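Protelomerase (Agrobacterium tumefaciens, PDB 4F43) acts as a telomere resolvase that generates and protects the hairpin ends of a linear chromosome, bound here to hairpin DNA as an engineered mutant. Local coordinates at residues Ala39-Asp44 / Glu81-Asp86; Val158-Glu163 / Asp231-Glu236; Val271-Phe276 / Ser285-Ile290. The protein carries 1 engineered substitution. All blocks are in the same frame, centred on the assembly; numbering follows the deposited sequence.

The chain is a fragment of the longer protein and holds the catalytic domain and an N-terminal helical part. From the N terminus, it first closes interaction 1, which brings together the C-terminal ends of helix 28-40 and helix 65-82. The loop it closes is mostly helical and contains helix 46-59. Interaction 2 closes a longer loop, which holds the four-stranded antiparallel sheet together with helices 206-217 and 220-225. Interaction 3 closes the shortest loop, between helix 263-276 and helix 283-291. The three contacts lie in series, so none nests in or crosses another. Interactions 2 and 3 both belong to the catalytic domain, with centres about 25 Å apart.

Interaction 1 (Ala39-Asp44 / Glu81-Asp86); sequences AMNGMD and EAFGDD
Asn41 and Phe83 mark the closest backbone approach, 9.2 Å between Asn41 CA and Phe83 CA, where helix 28-40 and helix 65-82 give way to loops. A type II beta turn runs from Met40 to Met43, with Gly42 at its third position. Helix 65-82 has ended by Gly84, which leaves Phe83 at its end.

Met40 and Phe83 carry the contact. Met40 meets the CE2 and CZ end of the ring at more than one point. Met40 CB lies 3.6 Å from Phe83 CZ. The side chain then bends at chi3 (57°), which brings Met40 CE to 3.5 Å from Phe83 CE2. Met40 SD sits 5.0 Å from the centroid of the Phe83 ring, on a line 57° off the ring normal, so the sulfur approaches obliquely. Asn41 adds a looser touch, with Asn41 ND2 4.2 Å from Phe83 CZ. Its amide is turned to other partners: OD1 accepts a hydrogen bond from Gly6 N, and ND2 makes a weak one to Ala38 O.

Leu52 and His87 also pack on Met40, while Ile37 and His87 touch Phe83. The arrangement is a buried Met-aromatic contact joining two helix ends in the N-terminal helical part of the chain.

Interaction 2 (Val158-Glu163 / Asp231-Glu236); sequences VFTQAE and DDFSSE
Phe233 reaches from helix 230-248 to Phe159 and Thr160 on helix 155-161. The backbones come nearest at Thr160 CA and Phe233 CA, 7.9 Å apart.

The Phe233 side chain leaves CA with CB directed at the other helix. CG is anti to the backbone N (chi1 170°), which sends the ring across to helix 155-161. The first ring atoms meet the threonine methyl: Phe233 CG is 4.1 Å from Thr160 CG2, and Phe233 CD1 is closer, at 3.7 Å from the same methyl. Further out, Phe233 CE1 lies against Phe159, 3.5 Å from Phe159 CB and 3.6 Å from Phe159 CD2. At the tip, Phe233 CZ lies 3.7 Å from Phe159 CD2. From CG to CZ the ring thus meets in turn a methyl, a methylene and a second ring, all obliquely.

The two phenyl rings of Phe159 and Phe233 are 5.7 Å apart at their centroids, with planes at 35°. This is an oblique pair. The side chains themselves cross at about a right angle.

Thr160 divides its two branches. With chi1 at 69°, OG1 stands between the backbone N and the carbonyl carbon and hydrogen-bonds Tyr156 O in its own helix. CG2, anti to the carbonyl carbon, points to Phe233.

Phe159 also meets Trp225 edge-to-face and packs on Ile148, so the aromatic cluster extends beyond the pair. Pro155 adds a further contact to Phe233.

The bound DNA lies beside this buried contact. Phe233 packs on a phosphate, and the neighbouring Ser234 packs on a thymine base. The contact therefore belongs to the DNA-facing side of the telomere resolvase catalytic domain, where two helices meet through an aromatic cluster.

Interaction 3 (Val271-Phe276 / Ser285-Ile290); sequences VAYHNF and SYFAAI
Tyr286 and Tyr273 cross obliquely, and it is the Tyr273 ring that offers its edge. Tyr286 CD2 lies in the plane of the Tyr273 ring, at that edge, 3.8 Å from Tyr273 CD1. The Tyr286 ring does not stop there. Its CG is anti to the backbone N (chi1 -170°), and the ring runs on along the backbone of helix 263-276. Tyr286 CE2 passes 3.6 Å from Tyr273 CA. The hydroxyl ends near two atoms of helix 263-276: Tyr286 OH is 3.4 Å from Ala272 O and 3.3 Å from Phe276 CB. One face of the Tyr286 ring is covered from within its own helix by Ile290 CG2, 3.7 Å above the ring plane and offset toward the rim.

The two segments belong to consecutive helices of the catalytic domain, joined by a short connection. Their axes approach to 10.5 Å, with an angle of 112° between their directions. Tyr286 and Tyr273 bury the largest areas in the contact. Pro201, on strand 198-201, touches Ala272, Tyr286 and Ile290, and so joins the helix pair to the antiparallel sheet.

Phe287 works beside Tyr286. Phe287 CE1 lies 3.9 Å from Tyr273 CB, with that CB at the edge of the Phe287 ring and near its plane. Tyr273 CB is thus approached by both aromatic residues of helix 283-291, for Tyr286 CD2 is also 3.9 Å from Tyr273 CB. Ala269 and Glu270 of helix 263-276 also touch Phe287.

Interaction 1 (Ala39-Asp44 / Glu81-Asp86)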
# COMPACT_ATOMS: atom_id res chain seq x y z
N ALA A 39 28.97 10.19 -10.34
CA ALA A 39 30.31 9.80 -9.93
C ALA A 39 30.59 8.34 -10.28
O ALA A 39 31.74 7.96 -10.50
CB ALA A 39 30.51 10.03 -8.44
N MET A 40 29.54 7.53 -10.34
CA MET A 40 29.69 6.12 -10.69
C MET A 40 30.13 5.91 -12.14
O MET A 40 30.66 4.85 -12.49
CB MET A 40 28.40 5.35 -10.42
CG MET A 40 28.09 5.14 -8.95
SD MET A 40 26.69 4.03 -8.72
CE MET A 40 27.26 2.59 -9.61
N ASN A 41 29.89 6.91 -12.98
CA ASN A 41 30.22 6.81 -14.40
C ASN A 41 31.71 6.68 -14.68
O ASN A 41 32.48 7.59 -14.41
CB ASN A 41 29.65 8.01 -15.16
CG ASN A 41 28.15 7.89 -15.40
OD1 ASN A 41 27.71 7.54 -16.49
ND2 ASN A 41 27.37 8.19 -14.37
N GLY A 42 32.11 5.53 -15.23
CA GLY A 42 33.49 5.32 -15.64
C GLY A 42 34.31 4.50 -14.67
O GLY A 42 35.44 4.12 -14.97
N MET A 43 33.74 4.22 -13.50
CA MET A 43 34.44 3.44 -12.48
C MET A 43 34.62 1.98 -12.87
O MET A 43 33.69 1.34 -13.35
CB MET A 43 33.73 3.54 -11.13
CG MET A 43 34.02 4.81 -10.35
SD MET A 43 33.47 4.70 -8.64
CE MET A 43 34.03 6.28 -8.01
N ASP A 44 35.83 1.47 -12.66
CA ASP A 44 36.12 0.06 -12.93
C ASP A 44 36.72 -0.60 -11.69
O ASP A 44 36.78 -1.83 -11.61
CB ASP A 44 37.07 -0.07 -14.12
CG ASP A 44 38.17 0.98 -14.12
OD1 ASP A 44 38.70 1.28 -15.21
OD2 ASP A 44 38.49 1.50 -13.03
N GLU A 81 18.35 1.24 -12.61
CA GLU A 81 17.84 2.00 -13.74
C GLU A 81 18.97 2.52 -14.63
O GLU A 81 18.88 2.47 -15.86
CB GLU A 81 16.98 3.18 -13.27
CG GLU A 81 16.38 4.00 -14.39
CD GLU A 81 15.63 5.22 -13.88
OE1 GLU A 81 14.89 5.84 -14.68
OE2 GLU A 81 15.79 5.56 -12.69
N ALA A 82 20.04 2.99 -14.00
CA ALA A 82 21.14 3.62 -14.73
C ALA A 82 22.05 2.61 -15.42
O ALA A 82 22.35 2.75 -16.61
CB ALA A 82 21.95 4.51 -13.80
N PHE A 83 22.50 1.60 -14.69
CA PHE A 83 23.48 0.65 -15.21
C PHE A 83 22.88 -0.71 -15.54
O PHE A 83 22.93 -1.16 -16.69
CB PHE A 83 24.65 0.50 -14.23
CG PHE A 83 25.29 1.81 -13.86
CD1 PHE A 83 26.29 2.35 -14.65
CD2 PHE A 83 24.87 2.51 -12.74
CE1 PHE A 83 26.88 3.55 -14.31
CE2 PHE A 83 25.45 3.72 -12.41
CZ PHE A 83 26.46 4.24 -13.19
N GLY A 84 22.31 -1.37 -14.54
CA GLY A 84 21.69 -2.66 -14.75
C GLY A 84 21.70 -3.55 -13.52
O GLY A 84 22.08 -3.13 -12.43
N ASP A 85 21.27 -4.80 -13.71
CA ASP A 85 21.20 -5.76 -12.62
C ASP A 85 22.48 -6.57 -12.50
O ASP A 85 22.52 -7.60 -11.82
CB ASP A 85 20.01 -6.71 -12.83
CG ASP A 85 18.69 -5.98 -12.93
OD1 ASP A 85 18.49 -5.01 -12.18
OD2 ASP A 85 17.85 -6.38 -13.76
N ASP A 86 23.54 -6.12 -13.17
CA ASP A 86 24.79 -6.86 -13.21
C ASP A 86 25.94 -6.08 -12.58
O ASP A 86 27.06 -6.59 -12.48
CB ASP A 86 25.14 -7.22 -14.65
CG ASP A 86 23.93 -7.61 -15.47
OD1 ASP A 86 23.34 -6.72 -16.12
OD2 ASP A 86 23.56 -8.80 -15.47

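Interaction 2 (Val158-Glu163 / Asp231-Glu236)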
# COMPACT_ATOMS: atom_id res chain seq x y z
N VAL A 158 -7.46 1.06 -5.86
CA VAL A 158 -8.76 1.69 -6.09
C VAL A 158 -8.68 2.87 -7.06
O VAL A 158 -9.39 2.90 -8.07
CB VAL A 158 -9.39 2.19 -4.77
CG1 VAL A 158 -10.61 3.05 -5.05
CG2 VAL A 158 -9.76 1.02 -3.87
N PHE A 159 -7.83 3.83 -6.75
CA PHE A 159 -7.76 5.07 -7.53
C PHE A 159 -7.05 4.91 -8.88
O PHE A 159 -7.37 5.64 -9.83
CB PHE A 159 -7.08 6.18 -6.73
CG PHE A 159 -7.92 6.71 -5.59
CD1 PHE A 159 -9.01 7.51 -5.84
CD2 PHE A 159 -7.59 6.41 -4.28
CE1 PHE A 159 -9.78 8.00 -4.80
CE2 PHE A 159 -8.35 6.89 -3.24
CZ PHE A 159 -9.45 7.69 -3.50
N THR A 160 -6.10 3.99 -8.98
CA THR A 160 -5.25 3.95 -10.17
C THR A 160 -5.40 2.74 -11.10
O THR A 160 -5.25 2.88 -12.31
CB THR A 160 -3.75 4.10 -9.79
OG1 THR A 160 -3.31 2.93 -9.09
CG2 THR A 160 -3.54 5.33 -8.92
N GLN A 161 -5.69 1.56 -10.55
CA GLN A 161 -5.60 0.35 -11.38
C GLN A 161 -6.54 -0.79 -11.00
O GLN A 161 -6.19 -1.96 -11.18
CB GLN A 161 -4.16 -0.15 -11.40
CG GLN A 161 -3.57 -0.40 -10.02
CD GLN A 161 -2.11 -0.78 -10.06
OE1 GLN A 161 -1.43 -0.57 -11.07
NE2 GLN A 161 -1.60 -1.34 -8.97
N ALA A 162 -7.73 -0.47 -10.50
CA ALA A 162 -8.71 -1.51 -10.18
C ALA A 162 -9.60 -1.82 -11.37
O ALA A 162 -9.94 -0.93 -12.16
CB ALA A 162 -9.55 -1.09 -8.98
N GLU A 163 -9.98 -3.09 -11.50
CA GLU A 163 -10.90 -3.51 -12.56
C GLU A 163 -11.97 -4.42 -11.98
O GLU A 163 -11.85 -5.65 -12.04
CB GLU A 163 -10.15 -4.25 -13.68
CG GLU A 163 -9.03 -3.45 -14.32
CD GLU A 163 -8.11 -4.33 -15.15
OE1 GLU A 163 -7.04 -3.84 -15.56
OE2 GLU A 163 -8.46 -5.50 -15.38
N ASP A 231 4.34 7.58 -7.02
CA ASP A 231 4.82 8.90 -6.61
C ASP A 231 3.86 9.98 -7.09
O ASP A 231 3.53 10.91 -6.35
CB ASP A 231 6.23 9.15 -7.13
CG ASP A 231 7.22 8.09 -6.68
OD1 ASP A 231 7.69 8.17 -5.52
OD2 ASP A 231 7.53 7.18 -7.48
N ASP A 232 3.42 9.85 -8.34
CA ASP A 232 2.45 10.77 -8.92
C ASP A 232 1.17 10.77 -8.10
O ASP A 232 0.66 11.82 -7.73
CB ASP A 232 2.14 10.40 -10.37
CG ASP A 232 3.28 10.72 -11.31
OD1 ASP A 232 3.97 11.73 -11.08
OD2 ASP A 232 3.48 9.97 -12.29
N PHE A 233 0.66 9.57 -7.81
CA PHE A 233 -0.54 9.41 -7.00
C PHE A 233 -0.37 10.03 -5.62
O PHE A 233 -1.28 10.66 -5.09
CB PHE A 233 -0.90 7.93 -6.88
CG PHE A 233 -1.99 7.65 -5.88
CD1 PHE A 233 -3.31 7.89 -6.19
CD2 PHE A 233 -1.68 7.15 -4.62
CE1 PHE A 233 -4.31 7.64 -5.27
CE2 PHE A 233 -2.67 6.90 -3.70
CZ PHE A 233 -3.99 7.14 -4.02
N SER A 234 0.81 9.83 -5.04
CA SER A 234 1.12 10.39 -3.73
C SER A 234 1.04 11.91 -3.76
O SER A 234 0.22 12.51 -3.05
CB SER A 234 2.52 9.95 -3.27
OG SER A 234 2.56 8.55 -3.05
N SER A 235 1.87 12.54 -4.59
CA SER A 235 1.92 14.00 -4.67
C SER A 235 0.58 14.61 -5.09
O SER A 235 0.27 15.74 -4.73
CB SER A 235 3.02 14.44 -5.64
OG SER A 235 4.29 14.00 -5.20
N GLU A 236 -0.21 13.84 -5.84
CA GLU A 236 -1.50 14.32 -6.34
C GLU A 236 -2.61 14.26 -5.29
O GLU A 236 -3.39 15.20 -5.15
CB GLU A 236 -1.92 13.52 -7.57
CG GLU A 236 -3.30 13.86 -8.11
CD GLU A 236 -3.26 14.97 -9.14
OE1 GLU A 236 -3.32 14.66 -10.35
OE2 GLU A 236 -3.18 16.15 -8.74

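Interaction 3 (Val271-Phe276 / Ser285-Ile290)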
# COMPACT_ATOMS: atom_id res chain seq x y z
N VAL A 271 -14.83 -7.60 9.12
CA VAL A 271 -16.27 -7.69 8.87
C VAL A 271 -16.62 -8.81 7.88
O VAL A 271 -17.53 -9.60 8.13
CB VAL A 271 -16.85 -6.35 8.37
CG1 VAL A 271 -18.29 -6.53 7.92
CG2 VAL A 271 -16.75 -5.30 9.46
N ALA A 272 -15.90 -8.87 6.76
CA ALA A 272 -16.18 -9.89 5.76
C ALA A 272 -15.88 -11.29 6.28
O ALA A 272 -16.50 -12.27 5.85
CB ALA A 272 -15.44 -9.61 4.47
N TYR A 273 -14.92 -11.40 7.20
CA TYR A 273 -14.71 -12.66 7.89
C TYR A 273 -15.88 -12.94 8.81
O TYR A 273 -16.34 -14.07 8.93
CB TYR A 273 -13.41 -12.66 8.69
CG TYR A 273 -13.24 -13.90 9.55
CD1 TYR A 273 -12.74 -15.07 9.01
CD2 TYR A 273 -13.60 -13.89 10.89
CE1 TYR A 273 -12.59 -16.21 9.78
CE2 TYR A 273 -13.46 -15.02 11.67
CZ TYR A 273 -12.95 -16.18 11.11
OH TYR A 273 -12.81 -17.30 11.89
N HIS A 274 -16.37 -11.89 9.47
CA HIS A 274 -17.47 -12.02 10.42
C HIS A 274 -18.77 -12.44 9.73
O HIS A 274 -19.65 -13.03 10.36
CB HIS A 274 -17.68 -10.69 11.15
CG HIS A 274 -18.68 -10.77 12.27
ND1 HIS A 274 -20.04 -10.66 12.06
CD2 HIS A 274 -18.52 -10.95 13.60
CE1 HIS A 274 -20.67 -10.76 13.22
NE2 HIS A 274 -19.77 -10.94 14.17
N ASN A 275 -18.88 -12.15 8.44
CA ASN A 275 -20.12 -12.43 7.71
C ASN A 275 -20.08 -13.61 6.74
O ASN A 275 -21.02 -14.40 6.68
CB ASN A 275 -20.60 -11.18 6.97
CG ASN A 275 -21.15 -10.12 7.91
OD1 ASN A 275 -20.75 -10.04 9.08
ND2 ASN A 275 -22.07 -9.30 7.41
N PHE A 276 -18.99 -13.74 5.98
CA PHE A 276 -18.98 -14.66 4.85
C PHE A 276 -18.10 -15.90 5.02
O PHE A 276 -18.15 -16.81 4.20
CB PHE A 276 -18.57 -13.93 3.57
CG PHE A 276 -19.40 -12.71 3.28
CD1 PHE A 276 -20.61 -12.83 2.63
CD2 PHE A 276 -18.96 -11.45 3.65
CE1 PHE A 276 -21.38 -11.71 2.36
CE2 PHE A 276 -19.72 -10.33 3.39
CZ PHE A 276 -20.93 -10.46 2.74
N SER A 285 -6.30 -17.90 6.75
CA SER A 285 -6.53 -18.42 5.40
C SER A 285 -7.51 -17.54 4.63
O SER A 285 -7.26 -17.20 3.47
CB SER A 285 -7.04 -19.86 5.46
OG SER A 285 -7.08 -20.43 4.16
N TYR A 286 -8.61 -17.17 5.28
CA TYR A 286 -9.62 -16.34 4.66
C TYR A 286 -9.05 -14.95 4.36
O TYR A 286 -9.30 -14.39 3.29
CB TYR A 286 -10.86 -16.23 5.55
CG TYR A 286 -12.04 -15.57 4.88
CD1 TYR A 286 -12.71 -16.21 3.84
CD2 TYR A 286 -12.48 -14.32 5.27
CE1 TYR A 286 -13.79 -15.62 3.22
CE2 TYR A 286 -13.56 -13.72 4.65
CZ TYR A 286 -14.21 -14.37 3.63
OH TYR A 286 -15.28 -13.78 3.01
N PHE A 287 -8.29 -14.42 5.31
CA PHE A 287 -7.62 -13.14 5.13
C PHE A 287 -6.70 -13.18 3.91
O PHE A 287 -6.77 -12.31 3.05
CB PHE A 287 -6.82 -12.77 6.38
CG PHE A 287 -7.62 -12.01 7.40
CD1 PHE A 287 -8.91 -12.41 7.73
CD2 PHE A 287 -7.08 -10.91 8.05
CE1 PHE A 287 -9.64 -11.71 8.67
CE2 PHE A 287 -7.80 -10.22 8.99
CZ PHE A 287 -9.09 -10.62 9.30
N ALA A 288 -5.86 -14.21 3.85
CA ALA A 288 -4.94 -14.37 2.73
C ALA A 288 -5.69 -14.52 1.41
O ALA A 288 -5.21 -14.07 0.36
CB ALA A 288 -4.03 -15.57 2.97
N ALA A 289 -6.86 -15.15 1.46
CA ALA A 289 -7.65 -15.39 0.26
C ALA A 289 -8.28 -14.11 -0.28
O ALA A 289 -8.20 -13.83 -1.48
CB ALA A 289 -8.73 -16.43 0.54
N ILE A 290 -8.90 -13.34 0.60
CA ILE A 290 -9.63 -12.15 0.19
C ILE A 290 -8.72 -10.94 -0.04
O ILE A 290 -9.06 -10.04 -0.79
CB ILE A 290 -10.72 -11.79 1.21
CG1 ILE A 290 -10.08 -11.43 2.56
CG2 ILE A 290 -11.71 -12.93 1.35
CD1 ILE A 290 -11.04 -11.46 3.73